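Local coordinates for CELL WALL surface anchor family protein (Streptococcus pneumoniae, PDB 2X9Z) that forms the repeating backbone of the pneumococcal pilus and so probably helps the bacterium adhere, at residues E59-N64 with Y116-N121; K22-H28 with T254-T260; S54-E59 with N146-K152. The protein carries 1 engineered substitution. Residues are numbered along the deposited sequence.

How the contacts relate
Chain topology and chemistry go together in this pair of pilin domains. Contact 1 joins two long antiparallel strands of the five-stranded sheet in the first domain, and contact 2 adds a short parallel edge strand to the facing six-stranded sheet; both are partly buried and rest on backbone hydrogen bonds. Contact 3, nearest the middle of the chain and largely buried, has no strand pairing: side chains hold a connecting segment against strand 50-57. Apolar packing unites contacts 1 and 2, where Leu120 meets His28, Val258 and Thr260. Contacts 1 and 3 share Glu59, and Met57 packs on Phe63, Tyr116 and Ala118; contacts 2 and 3 reach the same sheet without touching.

Contact 1 of 3, residues E59-N64 with Y116-N121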
ATOM      1  N   GLU A  59      -8.511   9.314   5.525  1.00 11.79           N
ATOM      2  CA  GLU A  59      -8.306  10.432   6.445  1.00 13.90           C
ATOM      3  C   GLU A  59      -9.002  10.302   7.805  1.00 12.98           C
ATOM      4  O   GLU A  59      -8.603  10.966   8.764  1.00 14.58           O
ATOM      5  CB  GLU A  59      -8.666  11.760   5.777  1.00 18.66           C
ATOM      6  CG  GLU A  59     -10.133  11.920   5.472  1.00 21.87           C
ATOM      7  CD  GLU A  59     -10.482  13.327   5.015  1.00 23.54           C
ATOM      8  OE1 GLU A  59      -9.568  14.161   4.852  1.00 26.98           O
ATOM      9  OE2 GLU A  59     -11.676  13.603   4.819  1.00 24.02           O
ATOM     10  N   GLY A  60     -10.015   9.443   7.895  1.00 12.53           N
ATOM     11  CA  GLY A  60     -10.714   9.209   9.150  1.00 12.95           C
ATOM     12  C   GLY A  60      -9.930   8.338  10.112  1.00 11.85           C
ATOM     13  O   GLY A  60     -10.335   8.153  11.260  1.00 13.43           O
ATOM     14  N   LEU A  61      -8.821   7.776   9.636  1.00 11.01           N
ATOM     15  CA  LEU A  61      -7.903   7.035  10.498  1.00 11.98           C
ATOM     16  C   LEU A  61      -6.593   7.790  10.631  1.00 13.68           C
ATOM     17  O   LEU A  61      -5.853   7.930   9.661  1.00 16.48           O
ATOM     18  CB  LEU A  61      -7.624   5.647   9.922  1.00 12.25           C
ATOM     19  CG  LEU A  61      -8.740   4.617  10.025  1.00 13.09           C
ATOM     20  CD1 LEU A  61      -8.484   3.484   9.048  1.00 13.62           C
ATOM     21  CD2 LEU A  61      -8.861   4.099  11.456  1.00 13.58           C
ATOM     22  N   ALA A  62      -6.303   8.269  11.832  1.00 11.75           N
ATOM     23  CA  ALA A  62      -5.041   8.956  12.083  1.00 12.86           C
ATOM     24  C   ALA A  62      -3.978   7.939  12.461  1.00 12.19           C
ATOM     25  O   ALA A  62      -4.018   7.362  13.547  1.00 13.31           O
ATOM     26  CB  ALA A  62      -5.192   9.989  13.195  1.00 13.29           C
ATOM     27  N   PHE A  63      -3.026   7.716  11.564  1.00 11.51           N
ATOM     28  CA  PHE A  63      -1.895   6.842  11.856  1.00 12.48           C
ATOM     29  C   PHE A  63      -1.198   7.274  13.150  1.00 11.30           C
ATOM     30  O   PHE A  63      -0.900   8.451  13.327  1.00 12.62           O
ATOM     31  CB  PHE A  63      -0.899   6.856  10.694  1.00 12.17           C
ATOM     32  CG  PHE A  63       0.365   6.095  10.979  1.00 12.72           C
ATOM     33  CD1 PHE A  63       0.321   4.747  11.303  1.00 12.40           C
ATOM     34  CD2 PHE A  63       1.592   6.735  10.957  1.00 14.69           C
ATOM     35  CE1 PHE A  63       1.485   4.046  11.591  1.00 13.30           C
ATOM     36  CE2 PHE A  63       2.760   6.040  11.236  1.00 16.39           C
ATOM     37  CZ  PHE A  63       2.703   4.696  11.559  1.00 14.62           C
ATOM     38  N   ASN A  64      -0.958   6.329  14.059  1.00 10.26           N
ATOM     39  CA  ASN A  64      -0.292   6.651  15.322  1.00  9.72           C
ATOM     40  C   ASN A  64       1.227   6.481  15.212  1.00 11.03           C
ATOM     41  O   ASN A  64       1.769   5.366  15.309  1.00 10.70           O
ATOM     42  CB  ASN A  64      -0.844   5.793  16.471  1.00 10.71           C
ATOM     43  CG  ASN A  64      -2.300   6.098  16.789  1.00 11.22           C
ATOM     44  OD1 ASN A  64      -2.790   7.197  16.533  1.00 12.39           O
ATOM     45  ND2 ASN A  64      -2.992   5.122  17.362  1.00 12.51           N
ATOM     46  N   TYR A 116       0.924  -2.025  14.414  1.00 10.62           N
ATOM     47  CA  TYR A 116       0.832  -0.583  14.650  1.00  9.37           C
ATOM     48  C   TYR A 116      -0.614  -0.250  14.971  1.00  8.96           C
ATOM     49  O   TYR A 116      -1.488  -1.106  14.874  1.00 10.04           O
ATOM     50  CB  TYR A 116       1.282   0.208  13.417  1.00 10.40           C
ATOM     51  CG  TYR A 116       0.347   0.076  12.238  1.00 11.29           C
ATOM     52  CD1 TYR A 116      -0.700   0.982  12.051  1.00 11.44           C
ATOM     53  CD2 TYR A 116       0.495  -0.955  11.320  1.00 11.95           C
ATOM     54  CE1 TYR A 116      -1.573   0.871  10.972  1.00 12.24           C
ATOM     55  CE2 TYR A 116      -0.369  -1.076  10.232  1.00 11.51           C
ATOM     56  CZ  TYR A 116      -1.401  -0.161  10.070  1.00 10.72           C
ATOM     57  OH  TYR A 116      -2.255  -0.276   9.005  1.00 12.66           O
ATOM     58  N   SER A 117      -0.867   0.992  15.348  1.00 10.82           N
ATOM     59  CA  SER A 117      -2.245   1.400  15.578  1.00 11.04           C
ATOM     60  C   SER A 117      -2.578   2.697  14.860  1.00 10.27           C
ATOM     61  O   SER A 117      -1.684   3.424  14.401  1.00 10.61           O
ATOM     62  CB  SER A 117      -2.546   1.512  17.073  1.00 11.49           C
ATOM     63  OG  SER A 117      -1.775   2.532  17.678  1.00 11.08           O
ATOM     64  N   ALA A 118      -3.877   2.962  14.754  1.00 10.47           N
ATOM     65  CA  ALA A 118      -4.387   4.213  14.215  1.00 10.03           C
ATOM     66  C   ALA A 118      -5.590   4.600  15.048  1.00 11.43           C
ATOM     67  O   ALA A 118      -6.185   3.760  15.709  1.00 14.16           O
ATOM     68  CB  ALA A 118      -4.773   4.052  12.763  1.00 11.63           C
ATOM     69  N   THR A 119      -5.939   5.877  15.029  1.00 11.40           N
ATOM     70  CA  THR A 119      -7.042   6.369  15.839  1.00 12.20           C
ATOM     71  C   THR A 119      -8.175   6.833  14.938  1.00 11.28           C
ATOM     72  O   THR A 119      -7.953   7.607  14.009  1.00 11.89           O
ATOM     73  CB  THR A 119      -6.579   7.557  16.690  1.00 13.94           C
ATOM     74  OG1 THR A 119      -5.473   7.150  17.497  1.00 14.81           O
ATOM     75  CG2 THR A 119      -7.696   8.051  17.595  1.00 16.18           C
ATOM     76  N   LEU A 120      -9.390   6.368  15.206  1.00 11.37           N
ATOM     77  CA  LEU A 120     -10.542   6.867  14.467  1.00 10.48           C
ATOM     78  C   LEU A 120     -10.795   8.313  14.888  1.00 10.83           C
ATOM     79  O   LEU A 120     -10.927   8.603  16.075  1.00 12.52           O
ATOM     80  CB  LEU A 120     -11.783   5.998  14.713  1.00 12.95           C
ATOM     81  CG  LEU A 120     -12.995   6.276  13.820  1.00 16.07           C
ATOM     82  CD1 LEU A 120     -12.681   5.938  12.372  1.00 17.07           C
ATOM     83  CD2 LEU A 120     -14.212   5.500  14.298  1.00 18.98           C
ATOM     84  N   ASN A 121     -10.834   9.225  13.926  1.00 12.28           N
ATOM     85  CA  ASN A 121     -10.938  10.646  14.250  1.00 13.63           C
ATOM     86  C   ASN A 121     -12.235  11.288  13.760  1.00 16.07           C
ATOM     87  O   ASN A 121     -13.052  10.640  13.110  1.00 17.00           O
ATOM     88  CB  ASN A 121      -9.712  11.407  13.733  1.00 13.93           C
ATOM     89  CG  ASN A 121      -9.611  11.385  12.222  1.00 14.81           C
ATOM     90  OD1 ASN A 121     -10.573  11.709  11.532  1.00 16.98           O
ATOM     91  ND2 ASN A 121      -8.451  10.984  11.697  1.00 16.91           N
TER
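Neighbouring antiparallel strands of a beta-sandwich sheet, as in the Cna-B-like domains of Gram-positive pilins, show how a ladder divides a buried face from a more open one. At Tyr116 the ring meets Phe63 in an offset edge-to-face pair: the edge of Phe63 points to the Tyr116 face, centroids 5.8 Å apart and planes at 63°. Ser117 O accepts from Asn64 N at 3.0 Å. Ala118 stands opposite Phe63 in a non-hydrogen-bonded pair, its CB 4.3 Å from Leu61 CD2, on the interior face that Met57 of strand 50-57 also packs against. Thr119 and Ala62 form the hydrogen-bonded pair, Ala62 N to Thr119 O and Thr119 N to Ala62 O both 2.8 Å, side chains on the other face. Leu120 returns to the apolar face, its CD1 4.3 Å from Leu61 CD2. Asn121 N hydrogen-bonds Gly60 O at 2.9 Å. Its side chain, whose OD1 accepts from Lys123 N, extends the pairing past the ladder: Asn121 ND2 donates to Glu59 O, also 2.9 Å.

Contact 2 of 3, residues K22-H28 with T254-T260; sequences KDTPVNH and TEPKVVT
Segment 22-28, near the start of the chain, adds a short parallel edge strand beside 254-260, near its end, making an otherwise antiparallel sheet mixed and returning the chain to the first domain after the second is built. Lys22, Lys257 and Val259 each bury more surface than any other residue. Lys22 sits in a turn (phi/psi -69/-18°) before the strand. Its side chain, p at chi1 and then t, m, t, reaches along the partner until NZ hydrogen-bonds Thr254 OG1 at 2.9 Å and, weakly, Thr254 O at 3.1 Å; the charge is met by a salt bridge to Asp6. Because the chains are still too far apart for direct pairing, a water fills the gap, 2.7 Å from Lys22 O and 2.9 Å from Thr24 O, and accepts from Lys257 N at 3.1 Å. Lys257 (chi1 m) points its CA-to-CB bond toward segment 22-28, its CB 3.9 Å from Pro25 CB, while its carbonyl starts the ladder: Val26 N to Lys257 O is 2.9 Å. Extended backbone follows on both sides. Val26 pairs with Val258 (CA-CA 4.7 Å) and Asn27 with Val259 (5.1 Å). Val259 lies at the centre of the ladder, Val259 N to Val26 O 3.0 Å and His28 N to Val259 O 2.8 Å, and its CG1 packs 3.6 Å from Pro25 CB. Beyond the ladder, Thr260 OG1 donates to His28 O at 2.9 Å. Strand 26-27 is an outermost strand of the mixed sheet; strand 257-259 pairs on its other side antiparallel with strand 130-139, and Val26 and Val258 pack on Phe9 of strand 4-9.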
ATOM      1  N   LYS A  22     -14.055 -10.397   6.811  1.00 15.96           N
ATOM      2  CA  LYS A  22     -13.320  -9.138   6.882  1.00 16.42           C
ATOM      3  C   LYS A  22     -13.947  -8.042   6.015  1.00 16.23           C
ATOM      4  O   LYS A  22     -13.671  -6.859   6.218  1.00 17.82           O
ATOM      5  CB  LYS A  22     -11.839  -9.339   6.546  1.00 19.04           C
ATOM      6  CG  LYS A  22     -11.554  -9.579   5.091  1.00 21.55           C
ATOM      7  CD  LYS A  22     -10.101  -9.953   4.880  1.00 21.59           C
ATOM      8  CE  LYS A  22      -9.165  -8.831   5.294  1.00 20.72           C
ATOM      9  NZ  LYS A  22      -7.744  -9.232   5.043  1.00 17.67           N
ATOM     10  N   ASP A  23     -14.799  -8.425   5.066  1.00 17.35           N
ATOM     11  CA  ASP A  23     -15.487  -7.430   4.247  1.00 19.42           C
ATOM     12  C   ASP A  23     -16.369  -6.486   5.063  1.00 20.51           C
ATOM     13  O   ASP A  23     -16.640  -5.350   4.652  1.00 21.42           O
ATOM     14  CB  ASP A  23     -16.341  -8.093   3.174  1.00 23.57           C
ATOM     15  CG  ASP A  23     -17.083  -7.079   2.339  1.00 30.85           C
ATOM     16  OD1 ASP A  23     -16.407  -6.331   1.598  1.00 31.09           O
ATOM     17  OD2 ASP A  23     -18.327  -7.010   2.443  1.00 36.76           O
ATOM     18  N   THR A  24     -16.830  -6.971   6.209  1.00 17.87           N
ATOM     19  CA  THR A  24     -17.728  -6.211   7.057  1.00 18.54           C
ATOM     20  C   THR A  24     -16.931  -5.232   7.907  1.00 16.20           C
ATOM     21  O   THR A  24     -16.027  -5.635   8.648  1.00 17.04           O
ATOM     22  CB  THR A  24     -18.509  -7.148   7.977  1.00 19.93           C
ATOM     23  OG1 THR A  24     -19.319  -8.023   7.185  1.00 23.29           O
ATOM     24  CG2 THR A  24     -19.393  -6.351   8.915  1.00 21.62           C
ATOM     25  N   PRO A  25     -17.233  -3.929   7.787  1.00 16.53           N
ATOM     26  CA  PRO A  25     -16.524  -2.970   8.639  1.00 16.84           C
ATOM     27  C   PRO A  25     -16.799  -3.231  10.116  1.00 16.73           C
ATOM     28  O   PRO A  25     -17.923  -3.562  10.497  1.00 18.23           O
ATOM     29  CB  PRO A  25     -17.108  -1.619   8.212  1.00 17.62           C
ATOM     30  CG  PRO A  25     -17.613  -1.847   6.823  1.00 19.44           C
ATOM     31  CD  PRO A  25     -18.119  -3.263   6.817  1.00 17.58           C
ATOM     32  N   VAL A  26     -15.764  -3.101  10.933  1.00 14.46           N
ATOM     33  CA  VAL A  26     -15.896  -3.253  12.375  1.00 13.66           C
ATOM     34  C   VAL A  26     -16.325  -1.918  12.974  1.00 12.93           C
ATOM     35  O   VAL A  26     -15.739  -0.868  12.679  1.00 12.68           O
ATOM     36  CB  VAL A  26     -14.570  -3.727  13.010  1.00 14.12           C
ATOM     37  CG1 VAL A  26     -14.648  -3.668  14.532  1.00 14.63           C
ATOM     38  CG2 VAL A  26     -14.225  -5.134  12.531  1.00 16.87           C
ATOM     39  N   ASN A  27     -17.359  -1.964  13.803  1.00 12.61           N
ATOM     40  CA  ASN A  27     -17.906  -0.772  14.434  1.00 12.06           C
ATOM     41  C   ASN A  27     -16.982  -0.199  15.501  1.00 11.04           C
ATOM     42  O   ASN A  27     -16.506  -0.920  16.384  1.00 13.64           O
ATOM     43  CB  ASN A  27     -19.264  -1.085  15.053  1.00 14.35           C
ATOM     44  CG  ASN A  27     -19.994   0.159  15.515  1.00 15.33           C
ATOM     45  OD1 ASN A  27     -19.809   1.242  14.963  1.00 16.12           O
ATOM     46  ND2 ASN A  27     -20.839   0.008  16.529  1.00 15.74           N
ATOM     47  N   HIS A  28     -16.749   1.107  15.420  1.00 12.22           N
ATOM     48  CA  HIS A  28     -15.930   1.819  16.384  1.00 11.57           C
ATOM     49  C   HIS A  28     -16.530   3.182  16.691  1.00 13.13           C
ATOM     50  O   HIS A  28     -17.472   3.621  16.033  1.00 15.01           O
ATOM     51  CB  HIS A  28     -14.513   2.001  15.837  1.00 13.15           C
ATOM     52  CG  HIS A  28     -13.659   0.786  15.988  1.00 14.04           C
ATOM     53  ND1 HIS A  28     -13.077   0.440  17.187  1.00 14.46           N
ATOM     54  CD2 HIS A  28     -13.296  -0.169  15.102  1.00 15.63           C
ATOM     55  CE1 HIS A  28     -12.391  -0.679  17.033  1.00 16.13           C
ATOM     56  NE2 HIS A  28     -12.503  -1.066  15.776  1.00 17.00           N
ATOM     57  N   THR A 254      -5.962  -8.109   0.915  1.00 17.50           N
ATOM     58  CA  THR A 254      -7.308  -7.608   1.157  1.00 17.54           C
ATOM     59  C   THR A 254      -7.273  -6.789   2.442  1.00 15.69           C
ATOM     60  O   THR A 254      -6.445  -7.036   3.323  1.00 15.96           O
ATOM     61  CB  THR A 254      -8.350  -8.735   1.253  1.00 19.83           C
ATOM     62  OG1 THR A 254      -7.930  -9.691   2.233  1.00 19.25           O
ATOM     63  CG2 THR A 254      -8.515  -9.424  -0.103  1.00 20.49           C
ATOM     64  N   GLU A 255      -8.168  -5.813   2.531  1.00 15.28           N
ATOM     65  CA  GLU A 255      -8.062  -4.743   3.509  1.00 15.48           C
ATOM     66  C   GLU A 255      -9.238  -4.766   4.484  1.00 15.15           C
ATOM     67  O   GLU A 255     -10.386  -4.963   4.087  1.00 16.88           O
ATOM     68  CB  GLU A 255      -7.990  -3.396   2.772  1.00 16.10           C
ATOM     69  CG  GLU A 255      -6.892  -3.356   1.687  1.00 16.26           C
ATOM     70  CD  GLU A 255      -7.035  -2.205   0.682  1.00 18.18           C
ATOM     71  OE1 GLU A 255      -6.091  -1.988  -0.113  1.00 18.90           O
ATOM     72  OE2 GLU A 255      -8.076  -1.515   0.679  1.00 20.53           O
ATOM     73  N   PRO A 256      -8.954  -4.578   5.774  1.00 14.96           N
ATOM     74  CA  PRO A 256     -10.016  -4.478   6.777  1.00 14.29           C
ATOM     75  C   PRO A 256     -10.639  -3.094   6.725  1.00 14.37           C
ATOM     76  O   PRO A 256     -10.058  -2.177   6.148  1.00 15.20           O
ATOM     77  CB  PRO A 256      -9.251  -4.659   8.091  1.00 14.53           C
ATOM     78  CG  PRO A 256      -7.918  -4.035   7.812  1.00 16.35           C
ATOM     79  CD  PRO A 256      -7.619  -4.331   6.348  1.00 14.85           C
ATOM     80  N   LYS A 257     -11.820  -2.949   7.310  1.00 13.06           N
ATOM     81  CA  LYS A 257     -12.509  -1.661   7.336  1.00 13.66           C
ATOM     82  C   LYS A 257     -13.074  -1.364   8.711  1.00 12.28           C
ATOM     83  O   LYS A 257     -13.407  -2.278   9.472  1.00 12.63           O
ATOM     84  CB  LYS A 257     -13.651  -1.626   6.313  1.00 15.69           C
ATOM     85  CG  LYS A 257     -13.197  -1.719   4.867  1.00 19.22           C
ATOM     86  CD  LYS A 257     -14.391  -1.774   3.937  1.00 25.51           C
ATOM     87  CE  LYS A 257     -13.947  -1.884   2.494  1.00 32.94           C
ATOM     88  NZ  LYS A 257     -12.920  -2.949   2.334  1.00 38.20           N
ATOM     89  N   VAL A 258     -13.171  -0.080   9.036  0.56 12.42           N
ATOM     90  CA  VAL A 258     -13.860   0.342  10.244  0.56 13.76           C
ATOM     91  C   VAL A 258     -14.982   1.298   9.866  0.56 12.50           C
ATOM     92  O   VAL A 258     -14.980   1.878   8.778  0.56 13.30           O
ATOM     93  CB  VAL A 258     -12.912   1.027  11.242  0.56 18.38           C
ATOM     94  CG1 VAL A 258     -11.770   0.095  11.604  0.56 19.91           C
ATOM     95  CG2 VAL A 258     -12.386   2.327  10.666  0.56 20.92           C
ATOM     96  N   VAL A 259     -15.949   1.453  10.758  1.00 11.19           N
ATOM     97  CA  VAL A 259     -17.061   2.358  10.513  1.00 11.52           C
ATOM     98  C   VAL A 259     -17.584   2.843  11.852  1.00 12.46           C
ATOM     99  O   VAL A 259     -17.358   2.204  12.880  1.00 12.76           O
ATOM    100  CB  VAL A 259     -18.173   1.664   9.695  1.00 13.07           C
ATOM    101  CG1 VAL A 259     -18.838   0.559  10.512  1.00 13.20           C
ATOM    102  CG2 VAL A 259     -19.198   2.680   9.187  1.00 15.22           C
ATOM    103  N   THR A 260     -18.253   3.990  11.840  1.00 12.88           N
ATOM    104  CA  THR A 260     -18.937   4.488  13.022  1.00 12.28           C
ATOM    105  C   THR A 260     -20.366   4.861  12.645  1.00 12.06           C
ATOM    106  O   THR A 260     -20.648   5.132  11.480  1.00 13.16           O
ATOM    107  CB  THR A 260     -18.199   5.697  13.625  1.00 14.96           C
ATOM    108  OG1 THR A 260     -18.720   5.972  14.929  1.00 20.13           O
ATOM    109  CG2 THR A 260     -18.345   6.922  12.743  1.00 17.19           C
TER
HETATM  110  O   HOH W   1     -13.091  -5.484   8.433  1.00 14.41           O

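Contact 3 of 3, residues S54-E59 with N146-K152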
ATOM      1  N   SER A  54       4.626  -0.916   2.375  1.00  8.79           N
ATOM      2  CA  SER A  54       4.183   0.461   2.263  1.00  9.03           C
ATOM      3  C   SER A  54       2.698   0.479   2.637  1.00  8.60           C
ATOM      4  O   SER A  54       1.914  -0.311   2.114  1.00 10.52           O
ATOM      5  CB  SER A  54       4.410   0.948   0.827  1.00  9.75           C
ATOM      6  OG  SER A  54       4.044   2.304   0.649  1.00 10.65           O
ATOM      7  N   ASP A  55       2.315   1.383   3.534  1.00  8.98           N
ATOM      8  CA  ASP A  55       0.967   1.404   4.086  1.00  8.81           C
ATOM      9  C   ASP A  55       0.439   2.841   4.145  1.00  8.76           C
ATOM     10  O   ASP A  55       1.105   3.731   4.666  1.00  8.63           O
ATOM     11  CB  ASP A  55       1.028   0.789   5.487  1.00 11.35           C
ATOM     12  CG  ASP A  55      -0.327   0.457   6.065  1.00 13.24           C
ATOM     13  OD1 ASP A  55      -1.381   0.905   5.558  1.00 14.94           O
ATOM     14  OD2 ASP A  55      -0.316  -0.273   7.079  1.00 16.70           O
ATOM     15  N   ARG A  56      -0.755   3.074   3.609  1.00  8.78           N
ATOM     16  CA  ARG A  56      -1.410   4.378   3.740  1.00  9.34           C
ATOM     17  C   ARG A  56      -2.858   4.168   4.124  1.00  8.67           C
ATOM     18  O   ARG A  56      -3.433   3.117   3.845  1.00 10.74           O
ATOM     19  CB  ARG A  56      -1.332   5.178   2.440  1.00  8.95           C
ATOM     20  CG  ARG A  56       0.077   5.571   2.017  1.00 10.54           C
ATOM     21  CD  ARG A  56       0.682   6.604   2.979  1.00 10.72           C
ATOM     22  NE  ARG A  56       1.981   7.121   2.528  1.00 11.65           N
ATOM     23  CZ  ARG A  56       3.138   6.477   2.651  1.00 10.45           C
ATOM     24  NH1 ARG A  56       3.173   5.270   3.194  1.00 11.96           N
ATOM     25  NH2 ARG A  56       4.261   7.038   2.218  1.00 12.97           N
HETATM   26  N   MSE A  57      -3.462   5.160   4.762  0.99  9.92           N
HETATM   27  CA  MSE A  57      -4.843   4.990   5.202  1.00 11.51           C
HETATM   28  C   MSE A  57      -5.683   6.238   4.980  1.00 10.05           C
HETATM   29  O   MSE A  57      -5.161   7.348   4.828  0.87 10.78           O
HETATM   30  CB  MSE A  57      -4.893   4.505   6.650  1.00 13.79           C
HETATM   31  CG  MSE A  57      -4.234   5.433   7.652  1.00 13.29           C
HETATM   32 SE   MSE A  57      -3.563   4.431   9.200  0.66 14.11          SE
HETATM   33  CE  MSE A  57      -2.011   3.650   8.307  0.91 15.58           C
ATOM     34  N   THR A  58      -6.995   6.044   4.930  1.00 10.46           N
ATOM     35  CA  THR A  58      -7.917   7.136   4.619  1.00 10.73           C
ATOM     36  C   THR A  58      -8.022   8.109   5.795  1.00 10.94           C
ATOM     37  O   THR A  58      -7.647   7.778   6.921  1.00 11.30           O
ATOM     38  CB  THR A  58      -9.281   6.597   4.164  1.00 10.89           C
ATOM     39  OG1 THR A  58      -9.804   5.724   5.169  1.00 11.64           O
ATOM     40  CG2 THR A  58      -9.110   5.800   2.868  1.00 12.49           C
ATOM     41  N   GLU A  59      -8.511   9.314   5.525  1.00 11.79           N
ATOM     42  CA  GLU A  59      -8.306  10.432   6.445  1.00 13.90           C
ATOM     43  C   GLU A  59      -9.002  10.302   7.805  1.00 12.98           C
ATOM     44  O   GLU A  59      -8.603  10.966   8.764  1.00 14.58           O
ATOM     45  CB  GLU A  59      -8.666  11.760   5.777  1.00 18.66           C
ATOM     46  CG  GLU A  59     -10.133  11.920   5.472  1.00 21.87           C
ATOM     47  CD  GLU A  59     -10.482  13.327   5.015  1.00 23.54           C
ATOM     48  OE1 GLU A  59      -9.568  14.161   4.852  1.00 26.98           O
ATOM     49  OE2 GLU A  59     -11.676  13.603   4.819  1.00 24.02           O
ATOM     50  N   ASN A 146       5.823   1.072  -4.264  1.00  9.59           N
ATOM     51  CA  ASN A 146       5.194   1.326  -2.972  1.00  9.31           C
ATOM     52  C   ASN A 146       3.673   1.370  -3.154  1.00  9.18           C
ATOM     53  O   ASN A 146       3.165   1.012  -4.218  1.00 10.24           O
ATOM     54  CB  ASN A 146       5.740   2.610  -2.349  1.00  9.93           C
ATOM     55  CG  ASN A 146       5.662   3.771  -3.293  1.00 10.01           C
ATOM     56  OD1 ASN A 146       4.630   3.990  -3.913  1.00 10.45           O
ATOM     57  ND2 ASN A 146       6.758   4.509  -3.436  1.00 11.81           N
ATOM     58  N   THR A 147       2.934   1.794  -2.132  1.00  9.00           N
ATOM     59  CA  THR A 147       1.483   1.647  -2.155  1.00  9.12           C
ATOM     60  C   THR A 147       0.798   2.946  -2.600  1.00  8.74           C
ATOM     61  O   THR A 147       1.333   4.034  -2.407  1.00  8.10           O
ATOM     62  CB  THR A 147       0.959   1.161  -0.778  1.00  9.36           C
ATOM     63  OG1 THR A 147      -0.320   0.534  -0.936  1.00 10.59           O
ATOM     64  CG2 THR A 147       0.873   2.306   0.240  1.00 11.09           C
ATOM     65  N   PRO A 148      -0.400   2.845  -3.208  1.00  9.16           N
ATOM     66  CA  PRO A 148      -1.115   4.079  -3.579  1.00  9.81           C
ATOM     67  C   PRO A 148      -1.366   5.033  -2.397  1.00  9.95           C
ATOM     68  O   PRO A 148      -1.603   4.590  -1.266  1.00 10.06           O
ATOM     69  CB  PRO A 148      -2.442   3.555  -4.155  1.00  9.52           C
ATOM     70  CG  PRO A 148      -2.057   2.233  -4.736  1.00 10.22           C
ATOM     71  CD  PRO A 148      -1.058   1.648  -3.763  1.00  9.31           C
ATOM     72  N   LYS A 149      -1.302   6.334  -2.670  1.00 10.04           N
ATOM     73  CA  LYS A 149      -1.675   7.359  -1.698  1.00 10.27           C
ATOM     74  C   LYS A 149      -3.064   7.880  -2.084  1.00 10.14           C
ATOM     75  O   LYS A 149      -3.228   8.463  -3.159  1.00 11.13           O
ATOM     76  CB  LYS A 149      -0.677   8.523  -1.715  1.00  9.95           C
ATOM     77  CG  LYS A 149       0.672   8.259  -1.029  1.00 10.18           C
ATOM     78  CD  LYS A 149       1.556   7.304  -1.840  1.00 10.52           C
ATOM     79  CE  LYS A 149       2.799   6.858  -1.078  1.00 10.65           C
ATOM     80  NZ  LYS A 149       3.534   5.825  -1.877  1.00  9.74           N
ATOM     81  N   PRO A 150      -4.074   7.667  -1.221  1.00 10.35           N
ATOM     82  CA  PRO A 150      -5.419   8.132  -1.585  1.00 12.47           C
ATOM     83  C   PRO A 150      -5.506   9.652  -1.686  1.00 10.37           C
ATOM     84  O   PRO A 150      -4.766  10.370  -1.009  1.00 11.21           O
ATOM     85  CB  PRO A 150      -6.295   7.631  -0.432  1.00 14.48           C
ATOM     86  CG  PRO A 150      -5.524   6.538   0.201  1.00 16.64           C
ATOM     87  CD  PRO A 150      -4.076   6.887   0.025  1.00 12.08           C
ATOM     88  N   ASN A 151      -6.400  10.140  -2.541  1.00 12.15           N
ATOM     89  CA  ASN A 151      -6.614  11.577  -2.692  1.00 13.44           C
ATOM     90  C   ASN A 151      -8.055  11.877  -3.056  1.00 14.06           C
ATOM     91  O   ASN A 151      -8.742  11.048  -3.654  1.00 14.18           O
ATOM     92  CB  ASN A 151      -5.689  12.152  -3.768  1.00 12.77           C
ATOM     93  CG  ASN A 151      -5.484  13.666  -3.645  1.00 13.19           C
ATOM     94  OD1 ASN A 151      -5.918  14.297  -2.676  1.00 14.33           O
ATOM     95  ND2 ASN A 151      -4.811  14.251  -4.636  1.00 13.70           N
ATOM     96  N   LYS A 152      -8.506  13.068  -2.692  1.00 15.61           N
ATOM     97  CA  LYS A 152      -9.803  13.547  -3.130  1.00 16.82           C
ATOM     98  C   LYS A 152      -9.659  14.195  -4.500  1.00 16.84           C
ATOM     99  O   LYS A 152      -8.561  14.614  -4.878  1.00 17.17           O
ATOM    100  CB  LYS A 152     -10.350  14.557  -2.124  1.00 18.09           C
ATOM    101  CG  LYS A 152     -10.723  13.937  -0.794  1.00 18.63           C
ATOM    102  CD  LYS A 152     -11.201  14.969   0.208  1.00 20.68           C
ATOM    103  CE  LYS A 152     -11.431  14.320   1.562  1.00 22.18           C
ATOM    104  NZ  LYS A 152     -11.815  15.306   2.604  1.00 23.56           N
TER
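Arg56 lays one face of its guanidinium over the Lys149 side chain, Arg56 NH2 lying 3.6 Å from Lys149 CE. Two cations brought this close need compensation, since Arg56 NH2 and Lys149 NZ are just 4.3 Å apart. Arg56 gets it through salt bridges to Asp92 and Glu231, and Lys149 NZ is held by Thr147 O at 2.9 Å. Arg56 NH1 also turns back to its own strand, 3.0 Å from Asp55 O, whereas Arg56 NE is buried with no partner. The aliphatic part of the arginine is put to use as well: Arg56 CG meets Thr147 CG2 at 3.8 Å and Arg56 CB meets Pro150 CD at 4.0 Å.

The example shows how a segment without regular structure can follow a strand without joining its sheet. The two run in nearly the same direction, 15° apart, but the sole backbone group bonded across is Thr147 N, which donates to Ser54 OG at 3.0 Å; that hydroxyl also pairs with Asp92. At the far end a salt bridge of 2.8 Å joins Lys152 NZ to Glu59 OE2. Asp55 points its CA-to-CB bond away, and its carboxylate is partnered by Lys7 and, weakly, by Tyr116 OH: a buried acid beside a lysine, consistent with the assisting acid of the Lys-Asn isopeptide sites in related pilins.

Strand 50-57 lies between strands 130-139 and 90-95 in the mixed sheet, and 146-152, leading from strand 130-139 to strand 159-166, runs between that sheet and the second domain, where Asn146 hydrogen-bonds Asp228 and Tyr229 of strand 226-229.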